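Local coordinates for protein transcriptional regulator, MarR family (Neisseria meningitidis serogroup B, PDB 3G3Z) that probably binds DNA as a dimeric transcription factor of the MarR family and so regulates gene expression, at residues Leu29-Ala41 with Ile51-Val65. Numbering follows the deposited sequence.
Sequences LNYNLFAVLYTLA and IGEKWSLPKQTVSGV
W55 fits knob-into-hole among Y31, F34, A35 and T39 of helix 31-41. A35 CA lies over one indole face, a CH-pi contact 4.0 Å from the centroid of the five-membered ring. K54 CG lies over the opposite face. F34 turns its ring edge toward the face of W55, with the planes at 75°. At the indole rim, W55 NE1 donates to T39 OG1 at 2.8 Å, nearly in the ring plane but bent (141°). That hydroxyl sits beside its own backbone N. T39 OG1 also donates to A35 O, at a doubtfully short 2.5 Å, and may thus link the indole to the helix backbone. Y31 has CG anti to the backbone N (chi1 -175°), which brings its OH to W55 O. Y31 OH donates to W55 O at 2.5 Å, again doubtfully short. L57 CD2 meets Y31 CE1 at the ring edge, 3.7 Å away. I51 is a second knob, among A35, V36, T39 and L40. Further along, V65 CG2 reaches N32 CB at 3.6 Å, and V65 CG1 packs on L33 and V36. N30 N-caps helix 31-41 through L33 N, and a Schellman motif at S56 follows helix 48-55. K54 NZ forms salt bridges to E43 of its own chain and D7 of the second subunit. This is the tri-helical core of the winged helix-turn-helix fold; helix 59-71 probably serves as recognition helix, as in other MarR proteins.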
loop_
_atom_site.group_PDB
_atom_site.type_symbol
_atom_site.label_atom_id
_atom_site.label_comp_id
_atom_site.label_asym_id
_atom_site.label_seq_id
_atom_site.Cartn_x
_atom_site.Cartn_y
_atom_site.Cartn_z
ATOM N N LEU A 29 9.962 8.761 -10.985
ATOM C CA LEU A 29 9.523 7.461 -11.477
ATOM C C LEU A 29 8.176 7.077 -10.874
ATOM O O LEU A 29 7.491 7.895 -10.252
ATOM C CB LEU A 29 10.605 6.388 -11.200
ATOM C CG LEU A 29 11.923 6.562 -11.969
ATOM C CD1 LEU A 29 13.059 5.789 -11.318
ATOM C CD2 LEU A 29 11.777 6.157 -13.437
ATOM N N ASN A 30 7.779 5.835 -11.100
ATOM C CA ASN A 30 6.603 5.304 -10.443
ATOM C C ASN A 30 6.896 3.881 -9.978
ATOM O O ASN A 30 7.968 3.321 -10.288
ATOM C CB ASN A 30 5.360 5.403 -11.336
ATOM C CG ASN A 30 5.469 4.579 -12.605
ATOM O OD1 ASN A 30 6.258 3.639 -12.692
ATOM N ND2 ASN A 30 4.662 4.927 -13.598
ATOM N N TYR A 31 5.958 3.322 -9.221
ATOM C CA TYR A 31 6.131 2.020 -8.589
ATOM C C TYR A 31 6.428 0.934 -9.614
ATOM O O TYR A 31 7.356 0.159 -9.442
ATOM C CB TYR A 31 4.882 1.674 -7.769
ATOM C CG TYR A 31 4.999 0.396 -6.983
ATOM C CD1 TYR A 31 4.512 -0.806 -7.502
ATOM C CD2 TYR A 31 5.595 0.382 -5.727
ATOM C CE1 TYR A 31 4.631 -1.990 -6.801
ATOM C CE2 TYR A 31 5.717 -0.802 -5.008
ATOM C CZ TYR A 31 5.211 -1.984 -5.552
ATOM O OH TYR A 31 5.309 -3.161 -4.858
ATOM N N ASN A 32 5.641 0.898 -10.684
ATOM C CA ASN A 32 5.807 -0.113 -11.726
ATOM C C ASN A 32 7.198 -0.085 -12.375
ATOM O O ASN A 32 7.805 -1.124 -12.568
ATOM C CB ASN A 32 4.703 0.030 -12.789
ATOM C CG ASN A 32 3.302 -0.088 -12.204
ATOM O OD1 ASN A 32 2.321 0.366 -12.808
ATOM N ND2 ASN A 32 3.197 -0.709 -11.037
ATOM N N LEU A 33 7.692 1.106 -12.710
ATOM C CA LEU A 33 9.028 1.270 -13.290
ATOM C C LEU A 33 10.124 0.916 -12.299
ATOM O O LEU A 33 11.126 0.273 -12.651
ATOM C CB LEU A 33 9.225 2.723 -13.743
ATOM C CG LEU A 33 8.635 3.097 -15.095
ATOM C CD1 LEU A 33 8.406 4.605 -15.165
ATOM C CD2 LEU A 33 9.559 2.608 -16.220
ATOM N N PHE A 34 9.942 1.374 -11.064
ATOM C CA PHE A 34 10.857 1.078 -9.967
ATOM C C PHE A 34 11.008 -0.416 -9.759
ATOM O O PHE A 34 12.129 -0.931 -9.630
ATOM C CB PHE A 34 10.364 1.743 -8.677
ATOM C CG PHE A 34 11.244 1.484 -7.503
ATOM C CD1 PHE A 34 12.438 2.187 -7.345
ATOM C CD2 PHE A 34 10.900 0.521 -6.563
ATOM C CE1 PHE A 34 13.274 1.941 -6.259
ATOM C CE2 PHE A 34 11.735 0.272 -5.469
ATOM C CZ PHE A 34 12.917 0.984 -5.323
ATOM N N ALA A 35 9.873 -1.113 -9.751
ATOM C CA ALA A 35 9.852 -2.552 -9.561
ATOM C C ALA A 35 10.811 -3.257 -10.537
ATOM O O ALA A 35 11.621 -4.074 -10.111
ATOM C CB ALA A 35 8.414 -3.089 -9.713
ATOM N N VAL A 36 10.739 -2.919 -11.826
ATOM C CA VAL A 36 11.633 -3.497 -12.853
ATOM C C VAL A 36 13.067 -3.002 -12.681
ATOM O O VAL A 36 13.984 -3.793 -12.472
ATOM C CB VAL A 36 11.124 -3.205 -14.309
ATOM C CG1 VAL A 36 12.094 -3.769 -15.382
ATOM C CG2 VAL A 36 9.764 -3.803 -14.506
ATOM N N LEU A 37 13.251 -1.688 -12.755
ATOM C CA LEU A 37 14.581 -1.072 -12.744
ATOM C C LEU A 37 15.399 -1.386 -11.483
ATOM O O LEU A 37 16.580 -1.749 -11.565
ATOM C CB LEU A 37 14.455 0.450 -12.929
ATOM C CG LEU A 37 13.822 0.936 -14.249
ATOM C CD1 LEU A 37 13.431 2.404 -14.146
ATOM C CD2 LEU A 37 14.756 0.695 -15.428
ATOM N N TYR A 38 14.766 -1.250 -10.324
ATOM C CA TYR A 38 15.465 -1.484 -9.071
ATOM C C TYR A 38 15.775 -2.959 -8.809
ATOM O O TYR A 38 16.863 -3.274 -8.315
ATOM C CB TYR A 38 14.716 -0.864 -7.904
ATOM C CG TYR A 38 15.507 -0.857 -6.625
ATOM C CD1 TYR A 38 16.534 0.072 -6.417
ATOM C CD2 TYR A 38 15.237 -1.785 -5.616
ATOM C CE1 TYR A 38 17.269 0.073 -5.231
ATOM C CE2 TYR A 38 15.966 -1.789 -4.427
ATOM C CZ TYR A 38 16.973 -0.859 -4.239
ATOM O OH TYR A 38 17.689 -0.873 -3.065
ATOM N N THR A 39 14.842 -3.855 -9.150
ATOM C CA THR A 39 15.104 -5.302 -9.051
ATOM C C THR A 39 16.298 -5.694 -9.928
ATOM O O THR A 39 17.200 -6.415 -9.490
ATOM C CB THR A 39 13.857 -6.171 -9.421
ATOM O OG1 THR A 39 12.721 -5.738 -8.664
ATOM C CG2 THR A 39 14.100 -7.632 -9.115
ATOM N N LEU A 40 16.314 -5.195 -11.155
ATOM C CA LEU A 40 17.356 -5.576 -12.101
ATOM C C LEU A 40 18.720 -5.006 -11.726
ATOM O O LEU A 40 19.744 -5.647 -11.950
ATOM C CB LEU A 40 16.966 -5.191 -13.531
ATOM C CG LEU A 40 15.799 -5.951 -14.177
ATOM C CD1 LEU A 40 15.601 -5.502 -15.616
ATOM C CD2 LEU A 40 16.001 -7.464 -14.121
ATOM N N ALA A 41 18.722 -3.809 -11.148
ATOM C CA ALA A 41 19.962 -3.136 -10.767
ATOM C C ALA A 41 20.621 -3.750 -9.530
ATOM O O ALA A 41 21.847 -3.727 -9.400
ATOM C CB ALA A 41 19.717 -1.646 -10.557
ATOM N N ILE A 51 9.977 -10.456 -10.724
ATOM C CA ILE A 51 9.719 -9.050 -10.451
ATOM C C ILE A 51 8.261 -8.839 -10.028
ATOM O O ILE A 51 7.995 -8.173 -9.026
ATOM C CB ILE A 51 10.053 -8.199 -11.706
ATOM C CG1 ILE A 51 11.551 -8.291 -12.017
ATOM C CG2 ILE A 51 9.606 -6.747 -11.535
ATOM C CD1 ILE A 51 11.900 -7.898 -13.438
ATOM N N GLY A 52 7.333 -9.424 -10.789
ATOM C CA GLY A 52 5.895 -9.320 -10.523
ATOM C C GLY A 52 5.526 -9.841 -9.148
ATOM O O GLY A 52 4.784 -9.190 -8.410
ATOM N N GLU A 53 6.067 -11.010 -8.800
ATOM C CA GLU A 53 5.845 -11.621 -7.487
ATOM C C GLU A 53 6.488 -10.833 -6.332
ATOM O O GLU A 53 5.829 -10.551 -5.328
ATOM C CB GLU A 53 6.230 -13.112 -7.494
ATOM C CG GLU A 53 4.998 -14.011 -7.702
ATOM C CD GLU A 53 5.255 -15.298 -8.493
ATOM O OE1 GLU A 53 6.308 -15.944 -8.290
ATOM O OE2 GLU A 53 4.373 -15.679 -9.306
ATOM N N LYS A 54 7.746 -10.438 -6.507
ATOM C CA LYS A 54 8.450 -9.628 -5.520
ATOM C C LYS A 54 7.705 -8.333 -5.151
ATOM O O LYS A 54 7.587 -8.001 -3.974
ATOM C CB LYS A 54 9.857 -9.294 -6.021
ATOM C CG LYS A 54 10.726 -8.570 -5.003
ATOM C CD LYS A 54 12.041 -8.137 -5.637
ATOM C CE LYS A 54 12.825 -7.163 -4.750
ATOM N NZ LYS A 54 13.613 -7.856 -3.690
ATOM N N TRP A 55 7.203 -7.608 -6.152
ATOM C CA TRP A 55 6.600 -6.303 -5.893
ATOM C C TRP A 55 5.087 -6.336 -5.903
ATOM O O TRP A 55 4.443 -5.293 -5.785
ATOM C CB TRP A 55 7.171 -5.229 -6.824
ATOM C CG TRP A 55 8.633 -5.027 -6.558
ATOM C CD1 TRP A 55 9.672 -5.551 -7.263
ATOM C CD2 TRP A 55 9.211 -4.276 -5.479
ATOM N NE1 TRP A 55 10.872 -5.162 -6.701
ATOM C CE2 TRP A 55 10.615 -4.388 -5.598
ATOM C CE3 TRP A 55 8.676 -3.526 -4.420
ATOM C CZ2 TRP A 55 11.504 -3.767 -4.694
ATOM C CZ3 TRP A 55 9.556 -2.910 -3.521
ATOM C CH2 TRP A 55 10.957 -3.032 -3.670
ATOM N N SER A 56 4.532 -7.542 -5.997
ATOM C CA SER A 56 3.083 -7.765 -5.899
ATOM C C SER A 56 2.344 -7.057 -7.043
ATOM O O SER A 56 1.352 -6.366 -6.822
ATOM C CB SER A 56 2.552 -7.339 -4.514
ATOM O OG SER A 56 3.082 -8.177 -3.487
ATOM N N LEU A 57 2.866 -7.222 -8.261
ATOM C CA LEU A 57 2.258 -6.647 -9.466
ATOM C C LEU A 57 1.720 -7.712 -10.427
ATOM O O LEU A 57 2.321 -8.772 -10.569
ATOM C CB LEU A 57 3.268 -5.768 -10.208
ATOM C CG LEU A 57 3.678 -4.472 -9.517
ATOM C CD1 LEU A 57 4.849 -3.842 -10.259
ATOM C CD2 LEU A 57 2.504 -3.509 -9.408
ATOM N N PRO A 58 0.596 -7.425 -11.102
ATOM C CA PRO A 58 0.080 -8.373 -12.086
ATOM C C PRO A 58 0.952 -8.446 -13.340
ATOM O O PRO A 58 1.640 -7.478 -13.681
ATOM C CB PRO A 58 -1.299 -7.816 -12.424
ATOM C CG PRO A 58 -1.245 -6.399 -12.059
ATOM C CD PRO A 58 -0.296 -6.262 -10.930
ATOM N N LYS A 59 0.915 -9.596 -14.009
ATOM C CA LYS A 59 1.779 -9.885 -15.159
ATOM C C LYS A 59 1.665 -8.861 -16.301
ATOM O O LYS A 59 2.667 -8.499 -16.919
ATOM C CB LYS A 59 1.507 -11.305 -15.685
ATOM C CG LYS A 59 1.827 -12.429 -14.693
ATOM C CD LYS A 59 1.270 -13.771 -15.168
ATOM C CE LYS A 59 1.291 -14.807 -14.048
ATOM N NZ LYS A 59 0.486 -16.022 -14.398
ATOM N N GLN A 60 0.444 -8.398 -16.559
ATOM C CA GLN A 60 0.164 -7.427 -17.624
ATOM C C GLN A 60 0.914 -6.131 -17.375
ATOM O O GLN A 60 1.551 -5.586 -18.279
ATOM C CB GLN A 60 -1.337 -7.113 -17.714
ATOM C CG GLN A 60 -2.275 -8.320 -17.718
ATOM C CD GLN A 60 -2.618 -8.826 -16.317
ATOM O OE1 GLN A 60 -1.783 -9.426 -15.635
ATOM N NE2 GLN A 60 -3.862 -8.602 -15.895
ATOM N N THR A 61 0.810 -5.645 -16.139
ATOM C CA THR A 61 1.459 -4.417 -15.687
ATOM C C THR A 61 2.961 -4.510 -15.927
ATOM O O THR A 61 3.558 -3.582 -16.458
ATOM C CB THR A 61 1.155 -4.180 -14.196
ATOM O OG1 THR A 61 -0.254 -3.988 -14.041
ATOM C CG2 THR A 61 1.902 -2.960 -13.635
ATOM N N VAL A 62 3.549 -5.647 -15.564
ATOM C CA VAL A 62 4.992 -5.842 -15.685
ATOM C C VAL A 62 5.443 -5.871 -17.145
ATOM O O VAL A 62 6.404 -5.174 -17.516
ATOM C CB VAL A 62 5.458 -7.110 -14.937
ATOM C CG1 VAL A 62 6.936 -7.377 -15.187
ATOM C CG2 VAL A 62 5.198 -6.963 -13.445
ATOM N N SER A 63 4.746 -6.653 -17.971
ATOM C CA SER A 63 5.059 -6.734 -19.401
ATOM C C SER A 63 5.005 -5.375 -20.067
ATOM O O SER A 63 5.854 -5.057 -20.902
ATOM C CB SER A 63 4.105 -7.686 -20.124
ATOM O OG SER A 63 4.226 -8.991 -19.598
ATOM N N GLY A 64 4.009 -4.580 -19.691
ATOM C CA GLY A 64 3.821 -3.247 -20.269
ATOM C C GLY A 64 5.028 -2.363 -20.002
ATOM O O GLY A 64 5.587 -1.753 -20.910
ATOM N N VAL A 65 5.440 -2.322 -18.747
ATOM C CA VAL A 65 6.578 -1.520 -18.348
ATOM C C VAL A 65 7.851 -2.019 -19.042
ATOM O O VAL A 65 8.655 -1.221 -19.533
ATOM C CB VAL A 65 6.709 -1.499 -16.811
ATOM C CG1 VAL A 65 8.008 -0.847 -16.381
ATOM C CG2 VAL A 65 5.519 -0.755 -16.219
#